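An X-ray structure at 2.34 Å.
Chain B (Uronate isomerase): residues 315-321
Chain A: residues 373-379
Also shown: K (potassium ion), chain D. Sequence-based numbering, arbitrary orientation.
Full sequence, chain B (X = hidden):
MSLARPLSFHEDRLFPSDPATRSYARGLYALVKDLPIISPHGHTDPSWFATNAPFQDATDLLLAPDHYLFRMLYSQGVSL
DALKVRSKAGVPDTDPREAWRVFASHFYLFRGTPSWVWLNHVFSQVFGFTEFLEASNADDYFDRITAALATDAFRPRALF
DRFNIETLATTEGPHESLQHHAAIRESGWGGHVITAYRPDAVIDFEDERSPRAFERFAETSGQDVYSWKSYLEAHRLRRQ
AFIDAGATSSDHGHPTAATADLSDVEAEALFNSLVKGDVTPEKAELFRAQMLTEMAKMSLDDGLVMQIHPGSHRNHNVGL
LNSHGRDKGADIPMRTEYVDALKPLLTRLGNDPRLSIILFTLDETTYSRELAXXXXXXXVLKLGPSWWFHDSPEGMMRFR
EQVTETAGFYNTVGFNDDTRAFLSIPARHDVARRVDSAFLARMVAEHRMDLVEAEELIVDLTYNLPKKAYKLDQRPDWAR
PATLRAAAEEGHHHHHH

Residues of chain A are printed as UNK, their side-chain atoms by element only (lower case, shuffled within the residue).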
# COMPACT_ATOMS: atom_id res chain seq x y z
N ASN B 315 8.02 5.75 22.15
CA ASN B 315 7.53 5.57 23.52
C ASN B 315 6.01 5.59 23.61
O ASN B 315 5.43 6.28 24.45
CB ASN B 315 8.17 6.60 24.46
CG ASN B 315 9.69 6.64 24.34
OD1 ASN B 315 10.35 5.59 24.36
ND2 ASN B 315 10.24 7.83 24.20
N HIS B 316 5.38 4.81 22.74
CA HIS B 316 3.92 4.73 22.62
C HIS B 316 3.28 4.15 23.88
O HIS B 316 2.19 4.58 24.28
CB HIS B 316 3.57 3.88 21.40
CG HIS B 316 2.13 3.94 21.01
ND1 HIS B 316 1.19 3.05 21.50
CD2 HIS B 316 1.46 4.78 20.19
CE1 HIS B 316 0.01 3.34 20.98
NE2 HIS B 316 0.15 4.38 20.18
N ASN B 317 3.96 3.19 24.51
CA ASN B 317 3.55 2.66 25.80
C ASN B 317 4.07 3.60 26.88
O ASN B 317 5.28 3.66 27.13
CB ASN B 317 4.12 1.25 25.99
CG ASN B 317 3.34 0.41 27.01
OD1 ASN B 317 3.03 -0.75 26.75
ND2 ASN B 317 3.04 0.99 28.17
N VAL B 318 3.15 4.33 27.51
CA VAL B 318 3.50 5.36 28.50
C VAL B 318 3.94 4.71 29.81
O VAL B 318 4.93 5.14 30.41
CB VAL B 318 2.33 6.36 28.74
CG1 VAL B 318 2.76 7.50 29.65
CG2 VAL B 318 1.82 6.92 27.41
N GLY B 319 3.23 3.66 30.22
CA GLY B 319 3.58 2.88 31.41
C GLY B 319 4.98 2.29 31.33
O GLY B 319 5.74 2.36 32.30
N LEU B 320 5.32 1.74 30.17
CA LEU B 320 6.64 1.18 29.90
C LEU B 320 7.75 2.24 29.84
O LEU B 320 8.90 1.95 30.17
CB LEU B 320 6.59 0.39 28.58
CG LEU B 320 7.74 -0.50 28.12
CD1 LEU B 320 7.90 -1.72 29.02
CD2 LEU B 320 7.50 -0.93 26.68
N LEU B 321 7.40 3.45 29.42
CA LEU B 321 8.35 4.58 29.42
C LEU B 321 8.70 5.02 30.85
O LEU B 321 9.84 5.41 31.12
CB LEU B 321 7.80 5.75 28.60
CG LEU B 321 8.52 7.11 28.63
CD1 LEU B 321 9.93 7.04 28.05
CD2 LEU B 321 7.70 8.17 27.91
N UNK A 373 2.75 -3.76 14.10
CA UNK A 373 3.53 -3.22 15.22
C UNK A 373 2.78 -3.03 16.55
O UNK A 373 3.36 -3.24 17.61
c UNK A 373 4.10 -2.10 13.20
c UNK A 373 4.06 -1.89 14.67
c UNK A 373 2.85 -2.86 12.93
N UNK A 374 1.50 -2.66 16.49
CA UNK A 374 0.69 -2.54 17.71
C UNK A 374 0.38 -3.91 18.32
O UNK A 374 0.61 -4.12 19.50
c UNK A 374 -0.55 -0.23 17.29
c UNK A 374 -0.61 -1.76 17.45
c UNK A 374 -1.94 0.31 16.98
c UNK A 374 0.04 0.48 18.50
N UNK A 375 -0.14 -4.83 17.51
CA UNK A 375 -0.45 -6.20 17.97
C UNK A 375 0.78 -7.01 18.34
O UNK A 375 0.71 -7.87 19.22
c UNK A 375 -1.28 -6.95 16.96
N UNK A 376 1.91 -6.74 17.70
CA UNK A 376 3.16 -7.39 18.06
C UNK A 376 3.87 -6.77 19.26
O UNK A 376 5.04 -7.07 19.51
N UNK A 377 3.16 -5.90 19.99
CA UNK A 377 3.68 -5.36 21.24
C UNK A 377 2.72 -5.49 22.42
O UNK A 377 3.09 -6.01 23.47
c UNK A 377 4.12 -3.91 21.10
n UNK A 377 5.66 -3.49 23.05
n UNK A 377 4.52 -2.20 24.33
c UNK A 377 5.68 -2.82 24.19
c UNK A 377 4.46 -3.27 22.41
c UNK A 377 3.74 -2.47 23.23
N UNK A 378 1.50 -4.98 22.25
CA UNK A 378 0.56 -4.87 23.37
C UNK A 378 -0.09 -6.20 23.67
O UNK A 378 -0.64 -6.83 22.76
c UNK A 378 0.69 -0.32 22.25
c UNK A 378 0.76 0.24 23.51
o UNK A 378 1.17 1.54 23.67
c UNK A 378 0.42 -0.50 24.62
c UNK A 378 -0.08 -2.40 23.22
c UNK A 378 0.27 -1.64 22.11
c UNK A 378 -0.53 -3.83 23.07
c UNK A 378 0.00 -1.81 24.47
N UNK A 379 -0.02 -6.65 24.94
CA UNK A 379 -0.64 -7.89 25.43
C UNK A 379 -2.12 -8.06 25.11
O UNK A 379 -2.59 -9.18 24.95
c UNK A 379 -0.44 -7.80 26.94
c UNK A 379 0.72 -5.96 26.01
c UNK A 379 0.76 -6.96 27.10
K K D . -0.80 -9.24 21.26
O HOH W 1 -2.06 -11.12 22.60

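Position 373 carries three side-chain carbons that close a ring onto the backbone N, and nothing of the chain B stretch lies within reach. A ring closed on its own nitrogen is proline, P373(A). Its N has no hydrogen to give to the preceding turn, and the helix that arrives from earlier in the chain is kinked here.

Position 374 has four carbons, forked at the second. It sets out sideways to chain B, yet one tip of the fork comes nearer and rests obliquely against the ring of H316(B). Four carbons forked beyond CB mean leucine, L374(A), in the m,t rotamer. Its CD2 stands 3.8 Å from CE1 of H316(B) and 4.2 Å from the centroid of that ring, an off-centre CH-pi contact.

Position 375 shows a single carbon, far from the chain B stretch: alanine, A375(A). What it contributes here is its backbone O, which binds the potassium ion at 2.9 Å.

Position 376 has no side-chain atom at all, so it is glycine, G376(A). It is the first residue to leave helical phi/psi, and an ideal CB here would meet nothing of the chain B stretch.

At 377 one carbon leads to a five-membered ring of three carbons and two nitrogens, whose edge meets N317(B) and L320(B). That is histidine, H377(A). Its NE2 donates to OD1 of N317(B) over 3.2 Å, at a nearly straight 161°, while its CE1 packs 3.6 Å from CD2 of L320(B). One ring edge thus serves a polar and an apolar neighbour. The backbone N of H377(A) is held by O of L374(A) at 3.1 Å.

Position 378 has one carbon, then a six-carbon ring bearing an oxygen, and that oxygen reaches the ring of H316(B): tyrosine, Y378(A). CA to CB points sideways, but the long m rotamer carries the hydroxyl across. OH of Y378(A) and ND1 of H316(B) are 2.6 Å apart in a short hydrogen bond whose donor could be either. The two rings meet rim to rim, planes at 73°, so the pairing is made through edges rather than by stacking. At the other end of the residue, N of Y378(A) bonds to O of L374(A) at 3.0 Å and O of Y378(A) binds potassium at 2.8 Å.

Position 379 again has three carbons closed onto N: proline, P379(A), not in contact with the chain B stretch. Its O accepts from a water at 3.1 Å, and that water also binds the ion.

The contact is small, and its rule is economy. L374(A) O receives the backbone N–H groups of H377(A) and Y378(A), while potassium gathers the carbonyls of A375(A) and Y378(A), so the turn is tied down behind its side chains. From it two aromatic rings reach chain B, each with one hydrogen bond, and L374(A) and L320(B) add apolar packing. H316(B) and N317(B), just before a helix begins, offer side chains directed toward this turn.

Chain A, residues 373-379: PLAGHYP
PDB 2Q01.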